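Local structure of beta-galactosidase (4OIF) at residues Pro410-Ile415 with Leu614-Val619; Pro448-Asp453 with Ser629-Gln634. The protein probably hydrolyses terminal non-reducing beta-D-galactose residues in beta-D-galactosides, as a zinc-containing, trimeric member of glycosyl hydrolase family 42. All coordinates share one frame; numbering follows the deposited sequence.

Contact 1 of 2, residues Pro410-Ile415 with Leu614-Val619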
ATOM      1  N   PRO A 410     -15.416 -24.482  35.309  1.00 15.67           N
ATOM      2  CA  PRO A 410     -16.719 -23.925  34.954  1.00 13.60           C
ATOM      3  C   PRO A 410     -16.768 -22.435  35.235  1.00 16.09           C
ATOM      4  O   PRO A 410     -16.209 -21.961  36.225  1.00 12.28           O
ATOM      5  CB  PRO A 410     -17.695 -24.697  35.854  1.00 12.28           C
ATOM      6  CG  PRO A 410     -16.947 -25.927  36.272  1.00 19.34           C
ATOM      7  CD  PRO A 410     -15.520 -25.463  36.400  1.00 18.32           C
ATOM      8  N   ALA A 411     -17.428 -21.704  34.352  1.00 10.94           N
ATOM      9  CA  ALA A 411     -17.542 -20.266  34.505  1.00 14.45           C
ATOM     10  C   ALA A 411     -19.009 -19.887  34.626  1.00 12.45           C
ATOM     11  O   ALA A 411     -19.874 -20.550  34.060  1.00 13.12           O
ATOM     12  CB  ALA A 411     -16.881 -19.542  33.316  1.00  8.87           C
ATOM     13  N   GLU A 412     -19.286 -18.825  35.376  1.00 10.00           N
ATOM     14  CA  GLU A 412     -20.642 -18.292  35.486  1.00 11.82           C
ATOM     15  C   GLU A 412     -20.875 -17.152  34.511  1.00 13.46           C
ATOM     16  O   GLU A 412     -21.972 -16.592  34.448  1.00 11.01           O
ATOM     17  CB  GLU A 412     -20.906 -17.805  36.898  1.00 12.93           C
ATOM     18  CG  GLU A 412     -20.687 -18.861  37.942  1.00 17.16           C
ATOM     19  CD  GLU A 412     -20.940 -18.337  39.319  1.00 17.43           C
ATOM     20  OE1 GLU A 412     -20.147 -17.487  39.773  1.00 16.27           O
ATOM     21  OE2 GLU A 412     -21.937 -18.763  39.933  1.00 26.19           O
ATOM     22  N   VAL A 413     -19.825 -16.809  33.771  1.00  9.83           N
ATOM     23  CA  VAL A 413     -19.870 -15.704  32.829  1.00 16.89           C
ATOM     24  C   VAL A 413     -19.478 -16.184  31.447  1.00 16.46           C
ATOM     25  O   VAL A 413     -18.471 -16.877  31.266  1.00 10.42           O
ATOM     26  CB  VAL A 413     -18.943 -14.539  33.250  1.00 12.53           C
ATOM     27  CG1 VAL A 413     -19.098 -13.371  32.302  1.00  7.35           C
ATOM     28  CG2 VAL A 413     -19.264 -14.101  34.667  1.00 10.90           C
ATOM     29  N   ALA A 414     -20.297 -15.808  30.472  1.00 13.68           N
ATOM     30  CA  ALA A 414     -20.054 -16.177  29.097  1.00 10.08           C
ATOM     31  C   ALA A 414     -20.005 -14.933  28.219  1.00 11.73           C
ATOM     32  O   ALA A 414     -20.778 -14.004  28.420  1.00  6.98           O
ATOM     33  CB  ALA A 414     -21.129 -17.140  28.615  1.00 11.34           C
ATOM     34  N   ILE A 415     -19.075 -14.922  27.265  1.00  9.92           N
ATOM     35  CA  ILE A 415     -19.062 -13.939  26.185  1.00  7.53           C
ATOM     36  C   ILE A 415     -19.376 -14.640  24.847  1.00  8.89           C
ATOM     37  O   ILE A 415     -18.695 -15.574  24.448  1.00 10.54           O
ATOM     38  CB  ILE A 415     -17.708 -13.223  26.091  1.00 10.06           C
ATOM     39  CG1 ILE A 415     -17.426 -12.450  27.378  1.00  8.72           C
ATOM     40  CG2 ILE A 415     -17.666 -12.308  24.859  1.00  8.66           C
ATOM     41  CD1 ILE A 415     -16.117 -11.664  27.353  1.00  5.64           C
ATOM     42  N   LEU A 614     -24.698 -10.262  40.897  1.00 16.30           N
ATOM     43  CA  LEU A 614     -24.823 -11.682  40.607  1.00 14.99           C
ATOM     44  C   LEU A 614     -23.884 -12.554  41.426  1.00 18.56           C
ATOM     45  O   LEU A 614     -23.817 -13.770  41.208  1.00 24.03           O
ATOM     46  CB  LEU A 614     -24.562 -11.939  39.126  1.00 22.00           C
ATOM     47  CG  LEU A 614     -25.499 -11.210  38.190  1.00 19.85           C
ATOM     48  CD1 LEU A 614     -25.165 -11.595  36.764  1.00 13.84           C
ATOM     49  CD2 LEU A 614     -26.920 -11.587  38.552  1.00 14.27           C
ATOM     50  N   ASP A 615     -23.160 -11.941  42.355  1.00 14.63           N
ATOM     51  CA  ASP A 615     -22.212 -12.681  43.181  1.00 20.57           C
ATOM     52  C   ASP A 615     -21.200 -13.438  42.315  1.00 15.39           C
ATOM     53  O   ASP A 615     -21.067 -14.656  42.413  1.00 14.55           O
ATOM     54  CB  ASP A 615     -22.956 -13.650  44.110  1.00 10.85           C
ATOM     55  CG  ASP A 615     -22.034 -14.317  45.124  1.00 24.87           C
ATOM     56  OD1 ASP A 615     -21.067 -13.669  45.582  1.00 18.82           O
ATOM     57  OD2 ASP A 615     -22.270 -15.498  45.451  1.00 28.07           O
ATOM     58  N   LEU A 616     -20.505 -12.699  41.454  1.00 18.49           N
ATOM     59  CA  LEU A 616     -19.479 -13.263  40.588  1.00 12.79           C
ATOM     60  C   LEU A 616     -18.129 -13.186  41.275  1.00 16.14           C
ATOM     61  O   LEU A 616     -17.648 -12.094  41.584  1.00 14.97           O
ATOM     62  CB  LEU A 616     -19.437 -12.522  39.251  1.00 16.41           C
ATOM     63  CG  LEU A 616     -20.779 -12.438  38.530  1.00 24.57           C
ATOM     64  CD1 LEU A 616     -20.625 -11.668  37.233  1.00 15.14           C
ATOM     65  CD2 LEU A 616     -21.354 -13.834  38.295  1.00  8.76           C
ATOM     66  N   ARG A 617     -17.520 -14.344  41.515  1.00 19.83           N
ATOM     67  CA  ARG A 617     -16.269 -14.410  42.265  1.00 19.80           C
ATOM     68  C   ARG A 617     -15.187 -15.178  41.517  1.00 22.19           C
ATOM     69  O   ARG A 617     -15.483 -15.962  40.617  1.00 21.02           O
ATOM     70  CB  ARG A 617     -16.503 -15.057  43.635  1.00 18.76           C
ATOM     71  CG  ARG A 617     -17.111 -14.100  44.645  1.00 26.76           C
ATOM     72  CD  ARG A 617     -17.128 -14.674  46.048  1.00 39.91           C
ATOM     73  NE  ARG A 617     -18.404 -15.299  46.395  1.00 47.16           N
ATOM     74  CZ  ARG A 617     -18.795 -15.543  47.646  1.00 62.93           C
ATOM     75  NH1 ARG A 617     -18.013 -15.207  48.669  1.00 45.15           N
ATOM     76  NH2 ARG A 617     -19.973 -16.114  47.878  1.00 50.44           N
ATOM     77  N   PRO A 618     -13.921 -14.939  41.877  1.00 13.75           N
ATOM     78  CA  PRO A 618     -12.863 -15.841  41.429  1.00 10.52           C
ATOM     79  C   PRO A 618     -12.970 -17.166  42.157  1.00 15.45           C
ATOM     80  O   PRO A 618     -13.717 -17.276  43.132  1.00 20.52           O
ATOM     81  CB  PRO A 618     -11.585 -15.108  41.825  1.00 12.61           C
ATOM     82  CG  PRO A 618     -12.000 -14.233  42.950  1.00 18.40           C
ATOM     83  CD  PRO A 618     -13.380 -13.784  42.610  1.00 15.44           C
ATOM     84  N   VAL A 619     -12.224 -18.160  41.700  1.00 11.33           N
ATOM     85  CA  VAL A 619     -12.198 -19.438  42.383  1.00  8.94           C
ATOM     86  C   VAL A 619     -11.459 -19.280  43.715  1.00 13.33           C
ATOM     87  O   VAL A 619     -11.913 -19.751  44.743  1.00 12.88           O
ATOM     88  CB  VAL A 619     -11.537 -20.507  41.508  1.00 15.20           C
ATOM     89  CG1 VAL A 619     -11.132 -21.711  42.339  1.00  9.49           C
ATOM     90  CG2 VAL A 619     -12.469 -20.897  40.369  1.00  7.92           C
TER
HETATM   91  O   HOH W   1     -19.007 -16.799  41.920  1.00 17.28           O
HETATM   92  O   HOH W   2     -17.988 -16.351  39.298  1.00 20.37           O
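The chain enters strand 413-416 through E412, whose CA lies 7.3 Å from the CA of L616 in the irregular turn that follows helix 600-613, so the two backbones stay apart and side chains and water bridge them. V413 and L616 supply the apolar part. V413 is held with CG1 anti to the backbone N (chi1 -176°), which leaves CG2 to meet the tip of L616 at CD1, 3.8 Å away, the two chains crossing at about a right angle. Branched, compact residues suit this place, because L470 of strand 470-473 and F449 of helix 438-451 pack against both. The strand is one of the parallel strands of the mixed sheet in the trimerisation domain, and D615 ends the helix in a Schellman motif with positive phi, turning the chain so that the end of the L616 side chain reaches V413. E412, extended beyond CG, works through water. One water lies 2.5 Å from E412 OE1, is hydrogen-bonded also to D615 O and accepts from R617 N at 2.9 Å; a second joins OE1 to R617 O. OE1 is thus held by two waters and ties the strand entrance to the turn's peptide groups, while OE2 forms a salt bridge with K469, which also bonds L614 O. Within the turn, R617 NE and D615 OD1 make a salt bridge at 3.2 Å, a pairing suited to an exposed loop.

Contact 2 of 2, residues Pro448-Asp453 with Ser629-Gln634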
ATOM      1  N   PRO A 448     -12.684  -6.381  32.322  1.00 14.83           N
ATOM      2  CA  PRO A 448     -12.933  -6.290  33.769  1.00 14.85           C
ATOM      3  C   PRO A 448     -12.958  -7.643  34.471  1.00 10.14           C
ATOM      4  O   PRO A 448     -12.575  -7.729  35.631  1.00 21.34           O
ATOM      5  CB  PRO A 448     -14.315  -5.617  33.851  1.00 10.81           C
ATOM      6  CG  PRO A 448     -14.473  -4.911  32.562  1.00 13.20           C
ATOM      7  CD  PRO A 448     -13.793  -5.795  31.548  1.00  8.84           C
ATOM      8  N   PHE A 449     -13.386  -8.690  33.777  1.00 12.96           N
ATOM      9  CA  PHE A 449     -13.459 -10.022  34.385  1.00 12.89           C
ATOM     10  C   PHE A 449     -12.060 -10.614  34.540  1.00 12.30           C
ATOM     11  O   PHE A 449     -11.749 -11.239  35.553  1.00 13.67           O
ATOM     12  CB  PHE A 449     -14.384 -10.922  33.558  1.00  7.71           C
ATOM     13  CG  PHE A 449     -15.808 -10.435  33.554  1.00 12.45           C
ATOM     14  CD1 PHE A 449     -16.706 -10.871  34.517  1.00 12.99           C
ATOM     15  CD2 PHE A 449     -16.225  -9.470  32.643  1.00 12.32           C
ATOM     16  CE1 PHE A 449     -18.005 -10.390  34.552  1.00 11.42           C
ATOM     17  CE2 PHE A 449     -17.522  -8.982  32.665  1.00 11.30           C
ATOM     18  CZ  PHE A 449     -18.415  -9.443  33.621  1.00 15.61           C
ATOM     19  N   TRP A 450     -11.207 -10.367  33.554  1.00 11.58           N
ATOM     20  CA  TRP A 450      -9.811 -10.762  33.635  1.00 12.80           C
ATOM     21  C   TRP A 450      -9.143 -10.034  34.796  1.00 11.26           C
ATOM     22  O   TRP A 450      -8.414 -10.640  35.571  1.00  8.52           O
ATOM     23  CB  TRP A 450      -9.081 -10.462  32.316  1.00  8.42           C
ATOM     24  CG  TRP A 450      -7.712 -11.095  32.203  1.00  7.08           C
ATOM     25  CD1 TRP A 450      -7.429 -12.405  31.916  1.00  8.28           C
ATOM     26  CD2 TRP A 450      -6.450 -10.441  32.369  1.00  5.59           C
ATOM     27  NE1 TRP A 450      -6.067 -12.606  31.898  1.00  4.62           N
ATOM     28  CE2 TRP A 450      -5.444 -11.414  32.170  1.00  8.75           C
ATOM     29  CE3 TRP A 450      -6.071  -9.127  32.673  1.00  3.64           C
ATOM     30  CZ2 TRP A 450      -4.083 -11.113  32.269  1.00  8.36           C
ATOM     31  CZ3 TRP A 450      -4.726  -8.830  32.765  1.00  7.05           C
ATOM     32  CH2 TRP A 450      -3.744  -9.820  32.567  1.00  7.43           C
ATOM     33  N   GLU A 451      -9.413  -8.735  34.918  1.00 12.28           N
ATOM     34  CA  GLU A 451      -8.804  -7.916  35.961  1.00 15.19           C
ATOM     35  C   GLU A 451      -9.273  -8.340  37.361  1.00 15.81           C
ATOM     36  O   GLU A 451      -8.621  -8.035  38.354  1.00 16.22           O
ATOM     37  CB  GLU A 451      -9.095  -6.421  35.712  1.00  7.53           C
ATOM     38  CG  GLU A 451      -8.286  -5.812  34.564  1.00  4.98           C
ATOM     39  CD  GLU A 451      -8.578  -4.340  34.302  1.00 11.38           C
ATOM     40  OE1 GLU A 451      -9.416  -3.766  35.015  1.00 18.06           O
ATOM     41  OE2 GLU A 451      -7.978  -3.752  33.369  1.00 19.63           O
ATOM     42  N   ARG A 452     -10.387  -9.063  37.423  1.00  9.59           N
ATOM     43  CA  ARG A 452     -10.941  -9.546  38.677  1.00 13.09           C
ATOM     44  C   ARG A 452     -10.767 -11.056  38.860  1.00 14.84           C
ATOM     45  O   ARG A 452     -11.225 -11.623  39.855  1.00 16.71           O
ATOM     46  CB  ARG A 452     -12.425  -9.201  38.758  1.00 15.65           C
ATOM     47  CG  ARG A 452     -12.711  -7.735  38.942  1.00 21.10           C
ATOM     48  CD  ARG A 452     -12.553  -7.336  40.385  1.00 30.48           C
ATOM     49  NE  ARG A 452     -13.067  -5.993  40.601  1.00 40.63           N
ATOM     50  CZ  ARG A 452     -12.331  -4.971  41.024  1.00 50.88           C
ATOM     51  NH1 ARG A 452     -11.042  -5.146  41.286  1.00 47.39           N
ATOM     52  NH2 ARG A 452     -12.890  -3.777  41.187  1.00 56.53           N
ATOM     53  N   ASP A 453     -10.141 -11.709  37.891  1.00 12.57           N
ATOM     54  CA  ASP A 453      -9.852 -13.133  37.997  1.00 12.61           C
ATOM     55  C   ASP A 453     -11.150 -13.922  38.036  1.00 14.11           C
ATOM     56  O   ASP A 453     -11.248 -14.975  38.665  1.00 14.63           O
ATOM     57  CB  ASP A 453      -8.997 -13.411  39.236  1.00 11.40           C
ATOM     58  CG  ASP A 453      -7.771 -12.524  39.293  1.00 16.86           C
ATOM     59  OD1 ASP A 453      -7.130 -12.341  38.238  1.00 13.61           O
ATOM     60  OD2 ASP A 453      -7.465 -11.982  40.373  1.00 13.58           O
ATOM     61  N   SER A 629      -2.445 -11.790  37.159  1.00 10.48           N
ATOM     62  CA  SER A 629      -3.583 -12.584  36.754  1.00  6.55           C
ATOM     63  C   SER A 629      -3.690 -13.797  37.651  1.00  7.82           C
ATOM     64  O   SER A 629      -2.714 -14.509  37.863  1.00  9.01           O
ATOM     65  CB  SER A 629      -3.446 -13.000  35.281  1.00  5.23           C
ATOM     66  OG  SER A 629      -4.503 -13.855  34.888  1.00  8.53           O
ATOM     67  N   VAL A 630      -4.872 -14.033  38.193  1.00  7.16           N
ATOM     68  CA  VAL A 630      -5.087 -15.241  38.968  1.00  9.18           C
ATOM     69  C   VAL A 630      -6.127 -16.073  38.248  1.00 12.22           C
ATOM     70  O   VAL A 630      -7.224 -15.592  37.983  1.00 13.81           O
ATOM     71  CB  VAL A 630      -5.540 -14.936  40.419  1.00 12.18           C
ATOM     72  CG1 VAL A 630      -5.834 -16.229  41.158  1.00  5.64           C
ATOM     73  CG2 VAL A 630      -4.472 -14.120  41.158  1.00  3.12           C
ATOM     74  N   GLN A 631      -5.772 -17.309  37.909  1.00  8.72           N
ATOM     75  CA  GLN A 631      -6.680 -18.173  37.160  1.00  7.46           C
ATOM     76  C   GLN A 631      -6.632 -19.575  37.719  1.00  7.97           C
ATOM     77  O   GLN A 631      -5.576 -20.021  38.129  1.00 12.44           O
ATOM     78  CB  GLN A 631      -6.311 -18.200  35.673  1.00 10.60           C
ATOM     79  CG  GLN A 631      -6.621 -16.919  34.911  1.00  7.49           C
ATOM     80  CD  GLN A 631      -8.103 -16.670  34.788  1.00 12.77           C
ATOM     81  OE1 GLN A 631      -8.905 -17.609  34.697  1.00  8.07           O
ATOM     82  NE2 GLN A 631      -8.483 -15.400  34.796  1.00  7.31           N
ATOM     83  N   ALA A 632      -7.752 -20.290  37.707  1.00  9.03           N
ATOM     84  CA  ALA A 632      -7.799 -21.592  38.363  1.00  8.52           C
ATOM     85  C   ALA A 632      -8.399 -22.739  37.539  1.00 13.34           C
ATOM     86  O   ALA A 632      -9.202 -22.539  36.622  1.00 11.76           O
ATOM     87  CB  ALA A 632      -8.559 -21.463  39.653  1.00  9.83           C
ATOM     88  N   ARG A 633      -8.001 -23.954  37.892  1.00  9.03           N
ATOM     89  CA  ARG A 633      -8.677 -25.150  37.413  1.00 16.67           C
ATOM     90  C   ARG A 633      -9.163 -25.941  38.612  1.00 18.02           C
ATOM     91  O   ARG A 633      -8.565 -25.895  39.671  1.00 24.11           O
ATOM     92  CB  ARG A 633      -7.753 -25.973  36.527  1.00 11.69           C
ATOM     93  CG  ARG A 633      -7.448 -25.239  35.233  1.00 10.48           C
ATOM     94  CD  ARG A 633      -6.496 -25.975  34.367  1.00  7.67           C
ATOM     95  NE  ARG A 633      -7.069 -27.207  33.849  1.00 10.30           N
ATOM     96  CZ  ARG A 633      -6.448 -27.972  32.965  1.00 13.51           C
ATOM     97  NH1 ARG A 633      -5.249 -27.604  32.524  1.00 10.52           N
ATOM     98  NH2 ARG A 633      -7.015 -29.091  32.529  1.00 12.12           N
ATOM     99  N   GLN A 634     -10.272 -26.642  38.457  1.00 19.90           N
ATOM    100  CA  GLN A 634     -10.914 -27.241  39.606  1.00 15.94           C
ATOM    101  C   GLN A 634     -11.017 -28.746  39.474  1.00 17.69           C
ATOM    102  O   GLN A 634     -11.541 -29.260  38.487  1.00 22.32           O
ATOM    103  CB  GLN A 634     -12.299 -26.624  39.805  1.00 17.30           C
ATOM    104  CG  GLN A 634     -12.279 -25.109  39.745  1.00 13.21           C
ATOM    105  CD  GLN A 634     -13.514 -24.471  40.349  1.00 15.41           C
ATOM    106  OE1 GLN A 634     -14.472 -24.153  39.649  1.00 21.44           O
ATOM    107  NE2 GLN A 634     -13.490 -24.272  41.657  1.00 21.89           N
TER
HETATM  108  O   HOH W   3      -4.643 -15.252  32.252  1.00  6.59           O
HETATM  109  O   HOH W   4      -7.105 -13.137  35.689  1.00  8.82           O
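D453, the first residue to leave helical phi/psi after helix 438-451, is the one nearest strand 628-634, with its CA 5.3 Å from that of V630. From CB, which sits 3.1 Å from V630 O, the side chain runs with CG anti to its own carbonyl carbon (chi1 -52°), bringing CG to 3.5 Å from V630 CB. At the tip the two oxygens divide the work. OD1 accepts the V630 N-H at 2.8 Å in a nearly straight bond (166°), though the N-H arrives from above the carboxylate plane, and it also bonds a water. OD2 lies against V630 CB and CG2 and accepts a hydrogen bond from H624, which probably helps to keep the group ionised in this buried place. The same water accepts from Q631 NE2 at 2.8 Å and is hydrogen-bonded to W450 O and S629 OG, joining the last helical turn to the strand; Q631 OE1 turns to R409. W450, its CG anti to the backbone N (chi1 -168°), lays the indole along S629, CZ2 being 3.6 Å from S629 CB. A small serine leaves room for the ring, and a further water, 3.0 Å from W450 NE1, whose N-H it accepts, also bonds S629 OG. An alanine in place of D453 would remove both oxygens and probably lose the bonds to V630 N, H624 and the water. With its positive phi and the bond from its N to W450 O, D453 closes a Schellman motif, here docking a helix of the trimerisation domain onto an outermost strand of the antiparallel C-terminal sheet.

In the fold
Contact 1 stays within the trimerisation domain, whereas contact 2 joins that domain to the C-terminal sheet. Their centres lie about 10 Å apart, and they touch where P618 and V619 pack on D453, A632 and Q634; helix 438-451, which ends in contact 2, also backs contact 1. Contact 1 is half surface: its apolar side is buried against the sheet, and its charged side uses waters, K469 and an exposed ion pair. Contact 2 is buried throughout, and its polar groups are met by a direct bond from backbone to carboxylate and by two bridging waters. Each places a Schellman motif next to a strand, at the end of helix 600-613 in one and of helix 438-451 in the other.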